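Local coordinates for protein activating signal cointegrator 1 complex subunit 2 (Homo sapiens, PDB 6YXQ) that binds polyubiquitinated proteins to recruit ASCC3 and ALKBH3 to sites of DNA damage, and takes part in the rescue of stalled ribosomes, at residues E58-A63 with A113-D118; R125-T130 with V170-G175; S135-S140 with I145-F150; L206-N211 with C254-T259; S210-H215 with K247-Y252. All coordinates share one frame; numbering follows the deposited sequence.

Contact 1: residues E58-A63 with A113-D118; sequences EYLERA and APEVVD
Y59 and L60, neighbours on helix 53-75, touch V116 and E115, neighbours in the first turn of helix 114-135, and the two pairings differ in kind. The apolar one is Y59 with V116. CE2 of the tyrosine ring lies 4.1 Å from V116 CB, the ring meeting the valine on a slant. With CG swung away from the backbone N (chi1 156°), the ring extends toward helix 114-135, while A63 CB, one turn on, sits over one of its faces, 3.7 Å above the ring plane and toward its rim. The mixed pairing is L60 with E115: the leucine methyl CD1 comes within 4.0 Å of E115 OE2, and the two chains cross at about a right angle. In the glutamate a bend at chi2 (141°) leaves OE2 as the oxygen nearest the leucine. No hydrogen bond joins the segments; at 4.0 Å from V116 O, the Y59 hydroxyl OH is simply a neighbour of that carbonyl. Farther round helix 53-75, E61 pairs with R37 and R62 with D32, both of the ASCC3 chain, in salt bridges; M119 and Q120, farther along helix 114-135, also touch Y59. The chemistry implies a join held by shape: a buried ring and a valine carry it, while the carboxylate stays at an exposed margin, where the nearby helix N-terminus would probably favour its negative charge.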
# COMPACT_ATOMS: atom_id res chain seq x y z
N GLU B 58 -4.57 19.04 -7.93
CA GLU B 58 -5.75 18.22 -7.63
C GLU B 58 -5.36 17.00 -6.80
O GLU B 58 -5.96 16.72 -5.74
CB GLU B 58 -6.43 17.79 -8.93
CG GLU B 58 -6.76 18.90 -9.93
CD GLU B 58 -7.68 18.43 -11.05
OE1 GLU B 58 -8.27 17.33 -10.92
OE2 GLU B 58 -7.80 19.14 -12.07
N TYR B 59 -4.35 16.27 -7.28
CA TYR B 59 -3.84 15.14 -6.50
C TYR B 59 -3.42 15.59 -5.11
O TYR B 59 -3.69 14.89 -4.13
CB TYR B 59 -2.66 14.47 -7.21
CG TYR B 59 -1.76 13.74 -6.24
CD1 TYR B 59 -2.09 12.48 -5.77
CD2 TYR B 59 -0.59 14.33 -5.76
CE1 TYR B 59 -1.28 11.81 -4.86
CE2 TYR B 59 0.23 13.67 -4.85
CZ TYR B 59 -0.13 12.41 -4.40
OH TYR B 59 0.67 11.75 -3.50
N LEU B 60 -2.77 16.75 -5.00
CA LEU B 60 -2.25 17.21 -3.72
C LEU B 60 -3.38 17.49 -2.73
O LEU B 60 -3.30 17.12 -1.56
CB LEU B 60 -1.38 18.46 -3.91
CG LEU B 60 0.05 18.22 -4.37
CD1 LEU B 60 0.76 19.54 -4.60
CD2 LEU B 60 0.79 17.38 -3.35
N GLU B 61 -4.43 18.16 -3.20
CA GLU B 61 -5.60 18.41 -2.36
C GLU B 61 -6.16 17.10 -1.79
O GLU B 61 -6.28 16.93 -0.56
CB GLU B 61 -6.66 19.14 -3.18
CG GLU B 61 -7.67 19.95 -2.37
CD GLU B 61 -8.84 20.44 -3.22
OE1 GLU B 61 -9.27 21.59 -3.03
OE2 GLU B 61 -9.33 19.66 -4.07
N ARG B 62 -6.49 16.17 -2.69
CA ARG B 62 -7.04 14.89 -2.25
C ARG B 62 -6.09 14.17 -1.28
O ARG B 62 -6.50 13.68 -0.21
CB ARG B 62 -7.34 14.01 -3.46
CG ARG B 62 -8.41 12.98 -3.23
CD ARG B 62 -8.88 12.41 -4.55
NE ARG B 62 -10.29 12.04 -4.51
CZ ARG B 62 -11.27 12.76 -5.05
NH1 ARG B 62 -12.53 12.34 -4.97
NH2 ARG B 62 -10.99 13.89 -5.68
N ALA B 63 -4.81 14.13 -1.63
CA ALA B 63 -3.86 13.39 -0.83
C ALA B 63 -3.68 14.01 0.55
O ALA B 63 -3.47 13.27 1.52
CB ALA B 63 -2.52 13.32 -1.57
N ALA B 113 7.81 16.36 -8.83
CA ALA B 113 8.21 17.41 -7.91
C ALA B 113 8.37 16.86 -6.50
O ALA B 113 7.64 15.95 -6.11
CB ALA B 113 7.19 18.55 -7.92
N PRO B 114 9.33 17.37 -5.72
CA PRO B 114 9.54 16.81 -4.37
C PRO B 114 8.30 16.86 -3.49
O PRO B 114 8.20 16.06 -2.55
CB PRO B 114 10.68 17.67 -3.81
CG PRO B 114 11.40 18.19 -5.01
CD PRO B 114 10.33 18.39 -6.06
N GLU B 115 7.36 17.76 -3.77
CA GLU B 115 6.12 17.81 -2.99
C GLU B 115 5.34 16.51 -3.12
O GLU B 115 4.89 15.93 -2.12
CB GLU B 115 5.27 19.00 -3.44
CG GLU B 115 6.04 20.30 -3.60
CD GLU B 115 5.59 21.10 -4.80
OE1 GLU B 115 6.47 21.64 -5.52
OE2 GLU B 115 4.37 21.20 -5.04
N VAL B 116 5.17 16.02 -4.36
CA VAL B 116 4.43 14.78 -4.53
C VAL B 116 5.20 13.60 -3.93
O VAL B 116 4.60 12.68 -3.36
CB VAL B 116 4.09 14.54 -6.02
CG1 VAL B 116 3.56 15.81 -6.65
CG2 VAL B 116 5.30 14.03 -6.78
N VAL B 117 6.53 13.63 -3.99
CA VAL B 117 7.33 12.54 -3.46
C VAL B 117 7.22 12.48 -1.94
O VAL B 117 7.01 11.42 -1.35
CB VAL B 117 8.79 12.69 -3.92
CG1 VAL B 117 9.71 11.72 -3.18
CG2 VAL B 117 8.88 12.52 -5.43
N ASP B 118 7.36 13.64 -1.29
CA ASP B 118 7.26 13.71 0.16
C ASP B 118 5.88 13.26 0.64
O ASP B 118 5.76 12.48 1.60
CB ASP B 118 7.55 15.14 0.63
CG ASP B 118 8.99 15.55 0.38
OD1 ASP B 118 9.89 14.67 0.45
OD2 ASP B 118 9.24 16.74 0.10

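Contact 2: residues R125-T130 with V170-G175; sequences RSVFLT and VLFGKG
F128 overlaps the ring of F172 with its own CB: this atom stands over one face, 3.9 Å from the ring centroid and 29° off the normal, a CH-pi contact. Its CD1 continues the overlap, 3.6 Å from F172 CG. The two side chains run past each other in opposite directions, and their planes meet at 41° with centroids 5.2 Å apart, an oblique aromatic pair. Because CG of F128 is anti to the backbone N (chi1 178°), the benzyl group projects out of helix 114-135 and passes alongside its partner. L171 CB, from the preceding residue, lies over the rim of the opposite face of the F172 ring. At the far end of that ring CZ meets V127 CG1 at 4.1 Å. On the back of the same helix turn, T130 OG1 bonds to S126 O at 2.8 Å, reaching it from the face of the carbonyl opposite to T130 N. H124 adds a further ring beside F172, and F173 of the ASCC3 chain meets the F128 ring. The arrangement is that of an aromatic cluster in an all-helical fold, with the C-terminal part of helix 162-172 packed on the middle of helix 114-135 beside the bound ASCC3.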
# COMPACT_ATOMS: atom_id res chain seq x y z
N ARG B 125 4.01 5.41 4.63
CA ARG B 125 4.27 5.06 6.03
C ARG B 125 2.98 4.97 6.83
O ARG B 125 2.78 4.03 7.61
CB ARG B 125 5.22 6.09 6.65
CG ARG B 125 5.63 5.76 8.07
CD ARG B 125 6.80 6.59 8.55
NE ARG B 125 7.33 6.07 9.81
CZ ARG B 125 7.15 6.65 10.99
NH1 ARG B 125 6.48 7.79 11.08
NH2 ARG B 125 7.66 6.10 12.08
N SER B 126 2.08 5.94 6.64
CA SER B 126 0.88 5.97 7.46
C SER B 126 -0.01 4.77 7.17
O SER B 126 -0.58 4.17 8.10
CB SER B 126 0.12 7.27 7.23
OG SER B 126 -1.22 7.11 7.63
N VAL B 127 -0.14 4.39 5.90
CA VAL B 127 -0.97 3.24 5.54
C VAL B 127 -0.39 1.96 6.13
O VAL B 127 -1.12 1.12 6.67
CB VAL B 127 -1.11 3.15 4.02
CG1 VAL B 127 -1.66 1.79 3.64
CG2 VAL B 127 -2.00 4.27 3.50
N PHE B 128 0.93 1.79 6.02
CA PHE B 128 1.53 0.60 6.62
C PHE B 128 1.26 0.54 8.12
O PHE B 128 0.96 -0.53 8.66
CB PHE B 128 3.03 0.54 6.35
CG PHE B 128 3.70 -0.63 6.99
CD1 PHE B 128 3.53 -1.90 6.46
CD2 PHE B 128 4.47 -0.47 8.12
CE1 PHE B 128 4.14 -2.99 7.06
CE2 PHE B 128 5.09 -1.56 8.72
CZ PHE B 128 4.92 -2.83 8.19
N LEU B 129 1.37 1.69 8.81
CA LEU B 129 1.17 1.67 10.26
C LEU B 129 -0.28 1.38 10.63
O LEU B 129 -0.55 0.67 11.60
CB LEU B 129 1.64 2.98 10.88
CG LEU B 129 3.12 3.30 10.66
CD1 LEU B 129 3.32 4.79 10.58
CD2 LEU B 129 3.98 2.70 11.76
N THR B 130 -1.22 1.92 9.86
CA THR B 130 -2.63 1.60 10.07
C THR B 130 -2.88 0.10 9.93
O THR B 130 -3.56 -0.52 10.77
CB THR B 130 -3.49 2.38 9.08
OG1 THR B 130 -3.17 3.77 9.17
CG2 THR B 130 -4.96 2.18 9.38
N VAL B 170 3.25 -6.84 -1.87
CA VAL B 170 4.07 -6.28 -2.94
C VAL B 170 4.47 -4.85 -2.62
O VAL B 170 5.51 -4.37 -3.08
CB VAL B 170 3.35 -6.37 -4.30
CG1 VAL B 170 2.11 -5.51 -4.32
CG2 VAL B 170 4.28 -5.97 -5.43
N LEU B 171 3.67 -4.15 -1.80
CA LEU B 171 3.97 -2.75 -1.51
C LEU B 171 4.99 -2.59 -0.39
O LEU B 171 5.88 -1.73 -0.48
CB LEU B 171 2.68 -2.01 -1.16
CG LEU B 171 1.74 -1.68 -2.32
CD1 LEU B 171 0.44 -1.08 -1.80
CD2 LEU B 171 2.37 -0.77 -3.38
N PHE B 172 4.91 -3.40 0.67
CA PHE B 172 5.75 -3.19 1.85
C PHE B 172 6.68 -4.36 2.16
O PHE B 172 7.23 -4.42 3.26
CB PHE B 172 4.89 -2.89 3.09
CG PHE B 172 3.84 -1.83 2.89
CD1 PHE B 172 4.15 -0.49 3.06
CD2 PHE B 172 2.54 -2.17 2.56
CE1 PHE B 172 3.19 0.49 2.88
CE2 PHE B 172 1.58 -1.20 2.38
CZ PHE B 172 1.90 0.13 2.54
N GLY B 173 6.87 -5.29 1.23
CA GLY B 173 7.56 -6.51 1.61
C GLY B 173 9.06 -6.48 1.46
O GLY B 173 9.76 -7.23 2.14
N LYS B 174 9.57 -5.63 0.56
CA LYS B 174 11.01 -5.57 0.37
C LYS B 174 11.71 -5.05 1.62
O LYS B 174 12.66 -5.66 2.12
CB LYS B 174 11.36 -4.70 -0.84
CG LYS B 174 12.70 -5.05 -1.45
CD LYS B 174 13.38 -3.85 -2.10
CE LYS B 174 14.60 -4.27 -2.90
NZ LYS B 174 14.22 -5.08 -4.10
N GLY B 175 11.23 -3.93 2.16
CA GLY B 175 11.87 -3.34 3.31
C GLY B 175 11.41 -3.91 4.64
O GLY B 175 12.22 -4.36 5.45

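Contact 3: residues S135-S140 with I145-F150; sequences STHKES and ISPSAF
I145 opens its segment by giving its backbone N to H137 O, 2.8 Å away, with an N-H...O angle of 154° and the donor close to the line of the C=O bond. This is the one hydrogen bond between the segments, and it closes the loop between helices 114-135 and 147-156. The carbonyl of I145 is the next group to be met: H137 CD2 lies 4.0 Å from I145 O, which stands at the edge of the imidazole near its plane, and the bent side chain of K138 brings CE to the same oxygen. S146 follows at the N-cap position; its OG is bonded to D11, while its carbonyl O takes the first helical bond, from F150 N. P147 then sets CG 4.3 Å from H137 CD2. One turn into the helix comes F150, whose ring is the floor for H137: CB of the histidine stands over its centre, 3.5 Å from the centroid and 11° off the normal. The backbone sets CB there; chi1 of 64°, with CG between the backbone N and the carbonyl carbon, turns the imidazole off to the side, near parallel to the phenyl but barely overlapping it. Over one face of the imidazole lies K138 CG, and N186 bonds to ND1. The outer corner of the F150 ring, CZ, lies near S135 O, a carbonyl that also accepts a bond from N186. One backbone bond thus ties H137 to I145, and a CH-pi contact adds an apolar hold between H137 and the buried F150.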
# COMPACT_ATOMS: atom_id res chain seq x y z
N SER B 135 -3.79 -5.37 12.17
CA SER B 135 -3.32 -6.75 12.21
C SER B 135 -3.01 -7.19 13.64
O SER B 135 -3.10 -8.38 13.95
CB SER B 135 -2.08 -6.91 11.33
OG SER B 135 -1.04 -6.09 11.82
N THR B 136 -2.63 -6.25 14.51
CA THR B 136 -2.34 -6.59 15.90
C THR B 136 -3.63 -6.71 16.70
O THR B 136 -4.47 -5.81 16.67
CB THR B 136 -1.44 -5.54 16.54
OG1 THR B 136 -0.47 -5.08 15.59
CG2 THR B 136 -0.73 -6.13 17.76
N HIS B 137 -3.78 -7.82 17.43
CA HIS B 137 -4.92 -7.99 18.33
C HIS B 137 -4.56 -7.70 19.78
O HIS B 137 -5.44 -7.73 20.64
CB HIS B 137 -5.50 -9.41 18.21
CG HIS B 137 -4.56 -10.50 18.63
ND1 HIS B 137 -3.32 -10.67 18.07
CD2 HIS B 137 -4.70 -11.49 19.55
CE1 HIS B 137 -2.72 -11.71 18.63
NE2 HIS B 137 -3.54 -12.22 19.53
N LYS B 138 -3.28 -7.42 20.06
CA LYS B 138 -2.80 -7.13 21.41
C LYS B 138 -1.93 -5.87 21.34
O LYS B 138 -0.71 -5.96 21.40
CB LYS B 138 -2.01 -8.32 21.98
CG LYS B 138 -2.74 -9.66 21.95
CD LYS B 138 -3.91 -9.67 22.92
CE LYS B 138 -4.53 -11.05 23.14
NZ LYS B 138 -4.37 -11.50 24.55
N GLU B 139 -2.57 -4.70 21.20
CA GLU B 139 -1.81 -3.45 21.11
C GLU B 139 -0.93 -3.27 22.34
O GLU B 139 0.24 -2.87 22.22
CB GLU B 139 -2.75 -2.26 20.94
CG GLU B 139 -2.03 -0.97 20.52
CD GLU B 139 -2.94 0.04 19.83
OE1 GLU B 139 -2.81 1.25 20.10
OE2 GLU B 139 -3.79 -0.37 19.00
N SER B 140 -1.46 -3.56 23.53
CA SER B 140 -0.67 -3.76 24.75
C SER B 140 -1.59 -4.27 25.86
O SER B 140 -2.79 -4.49 25.65
CB SER B 140 0.06 -2.49 25.19
OG SER B 140 -0.83 -1.44 25.49
N ILE B 145 -7.81 -7.48 22.13
CA ILE B 145 -9.09 -8.00 21.65
C ILE B 145 -9.04 -9.52 21.69
O ILE B 145 -8.01 -10.13 21.40
CB ILE B 145 -9.40 -7.50 20.23
CG1 ILE B 145 -9.35 -5.97 20.18
CG2 ILE B 145 -10.77 -8.00 19.78
CD1 ILE B 145 -9.70 -5.37 18.82
N SER B 146 -10.18 -10.13 22.03
CA SER B 146 -10.29 -11.58 22.06
C SER B 146 -9.95 -12.16 20.69
O SER B 146 -10.51 -11.71 19.68
CB SER B 146 -11.68 -12.04 22.47
OG SER B 146 -12.23 -11.20 23.47
N PRO B 147 -9.09 -13.18 20.61
CA PRO B 147 -8.72 -13.73 19.29
C PRO B 147 -9.90 -14.09 18.40
O PRO B 147 -9.92 -13.70 17.23
CB PRO B 147 -7.87 -14.95 19.67
CG PRO B 147 -7.30 -14.60 21.02
CD PRO B 147 -8.34 -13.80 21.71
N SER B 148 -10.89 -14.83 18.93
CA SER B 148 -12.03 -15.27 18.11
C SER B 148 -12.87 -14.09 17.63
O SER B 148 -13.30 -14.06 16.47
CB SER B 148 -12.89 -16.28 18.88
OG SER B 148 -12.94 -16.02 20.29
N ALA B 149 -13.11 -13.13 18.51
CA ALA B 149 -13.84 -11.93 18.13
C ALA B 149 -13.03 -11.07 17.16
O ALA B 149 -13.59 -10.42 16.26
CB ALA B 149 -14.20 -11.14 19.38
N PHE B 150 -11.71 -11.05 17.34
CA PHE B 150 -10.85 -10.20 16.52
C PHE B 150 -10.89 -10.62 15.06
O PHE B 150 -11.09 -9.78 14.17
CB PHE B 150 -9.42 -10.24 17.08
CG PHE B 150 -8.36 -9.79 16.12
CD1 PHE B 150 -8.23 -8.45 15.79
CD2 PHE B 150 -7.48 -10.71 15.58
CE1 PHE B 150 -7.23 -8.04 14.91
CE2 PHE B 150 -6.49 -10.30 14.70
CZ PHE B 150 -6.37 -8.97 14.37

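Contact 4: residues L206-N211 with C254-T259; sequences LQVFSN and CDTCTT
V208 and T256 face each other with their first side-chain bonds pointing toward the facing helix, yet their chains slide past one another in opposite directions. The nearest atoms are V208 CG1 and T256 OG1, 4.2 Å apart, a van der Waals touch. The threonine hydroxyl is spent within its own helix: with OG1 beside the backbone N (chi1 -53°), it bonds to Y252 O one turn back, and CG2 is left as the methyl that meets F209. That phenylalanine leaves its helix to one side of T256, and its ring end comes closer, so that CZ lies 4.3 Å from T256 CG2. The F286 ring meets the F209 ring edge-to-face, bringing helix 279-300 into the same cluster. T258 and T259 likewise bond back to their own helix: T258 OG1 to C254 O at 2.8 Å, and T259 OG1 to D255 O, each carbonyl also taking the backbone N-H of the same threonine from its opposite face. T258 OG1 is bonded to H318 NE2 as well. L10 of the ASCC3 chain packs on both V208 and T256, and its N donates to D255 OD2. V208 and F209 packing on T256 form part of the buried seam of the antiparallel pair of helices 193-216 and 243-266.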
# COMPACT_ATOMS: atom_id res chain seq x y z
N LEU B 206 -5.50 -18.17 -11.77
CA LEU B 206 -5.12 -18.98 -12.92
C LEU B 206 -5.79 -18.47 -14.18
O LEU B 206 -5.17 -18.43 -15.25
CB LEU B 206 -5.50 -20.44 -12.69
CG LEU B 206 -4.69 -21.18 -11.62
CD1 LEU B 206 -5.38 -22.49 -11.26
CD2 LEU B 206 -3.27 -21.42 -12.09
N GLN B 207 -7.07 -18.07 -14.08
CA GLN B 207 -7.78 -17.53 -15.23
C GLN B 207 -6.99 -16.39 -15.86
O GLN B 207 -6.83 -16.33 -17.08
CB GLN B 207 -9.17 -17.07 -14.82
CG GLN B 207 -10.03 -16.63 -15.98
CD GLN B 207 -10.11 -17.69 -17.05
OE1 GLN B 207 -10.37 -18.85 -16.76
NE2 GLN B 207 -9.89 -17.29 -18.30
N VAL B 208 -6.45 -15.50 -15.01
CA VAL B 208 -5.57 -14.43 -15.48
C VAL B 208 -4.59 -14.98 -16.51
O VAL B 208 -4.57 -14.56 -17.67
CB VAL B 208 -4.85 -13.78 -14.30
CG1 VAL B 208 -3.90 -12.70 -14.79
CG2 VAL B 208 -5.87 -13.21 -13.31
N PHE B 209 -3.82 -16.00 -16.11
CA PHE B 209 -2.79 -16.55 -17.00
C PHE B 209 -3.38 -16.99 -18.33
O PHE B 209 -2.90 -16.58 -19.39
CB PHE B 209 -2.07 -17.71 -16.29
CG PHE B 209 -1.10 -17.24 -15.24
CD1 PHE B 209 0.17 -16.79 -15.59
CD2 PHE B 209 -1.47 -17.19 -13.92
CE1 PHE B 209 1.05 -16.33 -14.63
CE2 PHE B 209 -0.59 -16.73 -12.95
CZ PHE B 209 0.67 -16.31 -13.31
N SER B 210 -4.46 -17.78 -18.30
CA SER B 210 -5.02 -18.24 -19.57
C SER B 210 -5.46 -17.06 -20.42
O SER B 210 -5.22 -17.04 -21.64
CB SER B 210 -6.18 -19.21 -19.34
OG SER B 210 -6.91 -18.88 -18.18
N ASN B 211 -6.06 -16.05 -19.79
CA ASN B 211 -6.45 -14.85 -20.52
C ASN B 211 -5.27 -14.27 -21.28
O ASN B 211 -5.36 -14.00 -22.48
CB ASN B 211 -7.03 -13.82 -19.55
CG ASN B 211 -8.43 -14.17 -19.12
OD1 ASN B 211 -9.17 -14.84 -19.85
ND2 ASN B 211 -8.82 -13.72 -17.93
N CYS B 254 3.90 -8.88 -15.65
CA CYS B 254 4.92 -8.49 -14.69
C CYS B 254 4.30 -8.15 -13.33
O CYS B 254 4.79 -8.60 -12.29
CB CYS B 254 5.71 -7.30 -15.22
SG CYS B 254 6.97 -6.69 -14.08
N ASP B 255 3.23 -7.35 -13.34
CA ASP B 255 2.55 -7.03 -12.09
C ASP B 255 2.05 -8.29 -11.41
O ASP B 255 2.21 -8.46 -10.20
CB ASP B 255 1.39 -6.06 -12.33
CG ASP B 255 0.58 -5.78 -11.06
OD1 ASP B 255 0.85 -4.75 -10.40
OD2 ASP B 255 -0.34 -6.55 -10.73
N THR B 256 1.47 -9.21 -12.20
CA THR B 256 0.87 -10.42 -11.64
C THR B 256 1.93 -11.31 -11.00
O THR B 256 1.75 -11.79 -9.87
CB THR B 256 0.12 -11.17 -12.74
OG1 THR B 256 -0.80 -10.28 -13.38
CG2 THR B 256 -0.62 -12.35 -12.16
N CYS B 257 3.04 -11.55 -11.71
CA CYS B 257 4.10 -12.40 -11.18
C CYS B 257 4.77 -11.77 -9.97
O CYS B 257 5.04 -12.47 -8.98
CB CYS B 257 5.14 -12.71 -12.24
SG CYS B 257 4.54 -13.52 -13.73
N THR B 258 5.05 -10.47 -10.02
CA THR B 258 5.66 -9.81 -8.88
C THR B 258 4.75 -9.87 -7.66
O THR B 258 5.22 -10.15 -6.55
CB THR B 258 5.99 -8.36 -9.24
OG1 THR B 258 6.80 -8.34 -10.42
CG2 THR B 258 6.74 -7.69 -8.12
N THR B 259 3.45 -9.63 -7.84
CA THR B 259 2.52 -9.65 -6.71
C THR B 259 2.41 -11.05 -6.10
O THR B 259 2.50 -11.21 -4.88
CB THR B 259 1.15 -9.15 -7.14
OG1 THR B 259 1.29 -7.89 -7.81
CG2 THR B 259 0.26 -8.98 -5.93

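Contact 5: residues S210-H215 with K247-Y252; sequences SNILQH and KDIVLY
Helices 193-216 and 243-266 run antiparallel here, the axes of segments 210-215 and 247-252 lying 10.9 Å apart at 162° between their directions, with the CA atoms of I212 and I249 6.7 Å from each other. This antiparallel helix pair belongs to the all-helical, ASCC3-bound N-terminal part of the protein, and its side chains pack without a hydrogen bond between the segments. I212 occupies the middle of the seam and uses two branches. Its CG2 methyl lies 3.9 Å from I249 CG2, the two isoleucines passing one another in opposite directions. Its CG1 instead faces the tyrosine ring, at 4.2 Å from Y252 CD2. The same torsion accounts for both: chi1 of -66° places CG1 beside the backbone N and throws CG2 to the far side from that nitrogen, and the side chain straddles two neighbours on successive turns of the facing helix. Y252, with CG anti to its backbone N, reaches across toward helix 193-216, where V208 meets its hydroxyl; A13 of the ASCC3 chain packs against it. F286 covers I212 from helix 279-300, so a third helix bounds the seam. The other isoleucine, I249, faces I212 with one branch and H215 with the other. Its chain turns at chi2 (-65°) so that CD1 lies beside the imidazole, which R235 also touches. There the methyl CD1 of I249 approaches obliquely, 3.8 Å from both H215 CB and H215 CG.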
# COMPACT_ATOMS: atom_id res chain seq x y z
N SER B 210 -4.46 -17.78 -18.30
CA SER B 210 -5.02 -18.24 -19.57
C SER B 210 -5.46 -17.06 -20.42
O SER B 210 -5.22 -17.04 -21.64
CB SER B 210 -6.18 -19.21 -19.34
OG SER B 210 -6.91 -18.88 -18.18
N ASN B 211 -6.06 -16.05 -19.79
CA ASN B 211 -6.45 -14.85 -20.52
C ASN B 211 -5.27 -14.27 -21.28
O ASN B 211 -5.36 -14.00 -22.48
CB ASN B 211 -7.03 -13.82 -19.55
CG ASN B 211 -8.43 -14.17 -19.12
OD1 ASN B 211 -9.17 -14.84 -19.85
ND2 ASN B 211 -8.82 -13.72 -17.93
N ILE B 212 -4.13 -14.13 -20.59
CA ILE B 212 -2.92 -13.65 -21.25
C ILE B 212 -2.63 -14.50 -22.48
O ILE B 212 -2.52 -13.98 -23.60
CB ILE B 212 -1.74 -13.66 -20.25
CG1 ILE B 212 -2.01 -12.63 -19.14
CG2 ILE B 212 -0.41 -13.44 -20.96
CD1 ILE B 212 -1.01 -12.63 -18.00
N LEU B 213 -2.58 -15.82 -22.30
CA LEU B 213 -2.41 -16.72 -23.44
C LEU B 213 -3.47 -16.44 -24.50
O LEU B 213 -3.14 -16.18 -25.66
CB LEU B 213 -2.50 -18.18 -22.97
CG LEU B 213 -1.33 -18.66 -22.12
CD1 LEU B 213 -1.61 -20.05 -21.56
CD2 LEU B 213 -0.04 -18.65 -22.93
N GLN B 214 -4.74 -16.44 -24.09
CA GLN B 214 -5.81 -16.23 -25.04
C GLN B 214 -5.73 -14.87 -25.71
O GLN B 214 -6.21 -14.72 -26.84
CB GLN B 214 -7.16 -16.40 -24.34
CG GLN B 214 -8.25 -16.96 -25.23
CD GLN B 214 -9.35 -17.62 -24.44
OE1 GLN B 214 -9.09 -18.21 -23.38
NE2 GLN B 214 -10.58 -17.54 -24.94
N HIS B 215 -5.11 -13.88 -25.07
CA HIS B 215 -5.00 -12.58 -25.70
C HIS B 215 -3.88 -12.54 -26.74
O HIS B 215 -3.95 -11.76 -27.69
CB HIS B 215 -4.78 -11.49 -24.65
CG HIS B 215 -5.36 -10.16 -25.02
ND1 HIS B 215 -4.60 -9.12 -25.49
CD2 HIS B 215 -6.64 -9.71 -25.01
CE1 HIS B 215 -5.37 -8.08 -25.74
NE2 HIS B 215 -6.62 -8.42 -25.46
N LYS B 247 2.53 -4.13 -24.87
CA LYS B 247 3.02 -3.46 -23.67
C LYS B 247 2.10 -3.75 -22.49
O LYS B 247 2.57 -4.08 -21.40
CB LYS B 247 3.13 -1.95 -23.94
CG LYS B 247 3.70 -1.11 -22.80
CD LYS B 247 3.63 0.37 -23.16
CE LYS B 247 4.16 1.27 -22.05
NZ LYS B 247 4.10 2.71 -22.44
N ASP B 248 0.79 -3.65 -22.71
CA ASP B 248 -0.16 -3.91 -21.63
C ASP B 248 -0.10 -5.36 -21.19
O ASP B 248 -0.17 -5.66 -19.99
CB ASP B 248 -1.57 -3.55 -22.07
CG ASP B 248 -1.92 -2.10 -21.77
OD1 ASP B 248 -1.05 -1.37 -21.26
OD2 ASP B 248 -3.07 -1.70 -22.05
N ILE B 249 0.04 -6.29 -22.14
CA ILE B 249 0.10 -7.70 -21.78
C ILE B 249 1.29 -7.97 -20.87
O ILE B 249 1.15 -8.59 -19.81
CB ILE B 249 0.17 -8.58 -23.04
CG1 ILE B 249 -1.14 -8.46 -23.83
CG2 ILE B 249 0.43 -10.00 -22.64
CD1 ILE B 249 -2.34 -9.00 -23.10
N VAL B 250 2.48 -7.50 -21.25
CA VAL B 250 3.64 -7.82 -20.42
C VAL B 250 3.64 -6.99 -19.13
O VAL B 250 4.18 -7.44 -18.12
CB VAL B 250 4.96 -7.66 -21.19
CG1 VAL B 250 4.85 -8.30 -22.57
CG2 VAL B 250 5.36 -6.22 -21.28
N LEU B 251 3.02 -5.81 -19.13
CA LEU B 251 2.88 -5.06 -17.88
C LEU B 251 1.97 -5.80 -16.90
O LEU B 251 2.28 -5.92 -15.71
CB LEU B 251 2.33 -3.66 -18.15
CG LEU B 251 3.27 -2.60 -18.72
CD1 LEU B 251 2.49 -1.36 -19.10
CD2 LEU B 251 4.37 -2.25 -17.73
N TYR B 252 0.84 -6.30 -17.40
CA TYR B 252 -0.06 -7.12 -16.60
C TYR B 252 0.64 -8.36 -16.08
O TYR B 252 0.52 -8.71 -14.90
CB TYR B 252 -1.27 -7.49 -17.46
CG TYR B 252 -2.44 -8.10 -16.73
CD1 TYR B 252 -2.78 -7.71 -15.44
CD2 TYR B 252 -3.22 -9.06 -17.35
CE1 TYR B 252 -3.86 -8.28 -14.78
CE2 TYR B 252 -4.30 -9.63 -16.70
CZ TYR B 252 -4.61 -9.24 -15.42
OH TYR B 252 -5.69 -9.81 -14.80

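In the fold
Contacts 4 and 5 join the same two helices, 193-216 and 243-266, at centres 8 Å apart; V208 CG1 reaches Y252 OH, 3.4 Å away, and so links them. Contact 4 is fully buried, contact 5 partly so. Contacts 1 and 2 share helix 114-135, with contact 2 buried and contact 1 nearer the surface, where a carboxylate lies at its margin. Contact 3 sits inside the loop closed by contact 2; partly buried, it joins a loop to the start of a helix and alone among the five carries a hydrogen bond between its segments. V170 of contact 2 packs on T258 of contact 4, so that helices 162-172 and 243-266 meet between these contacts.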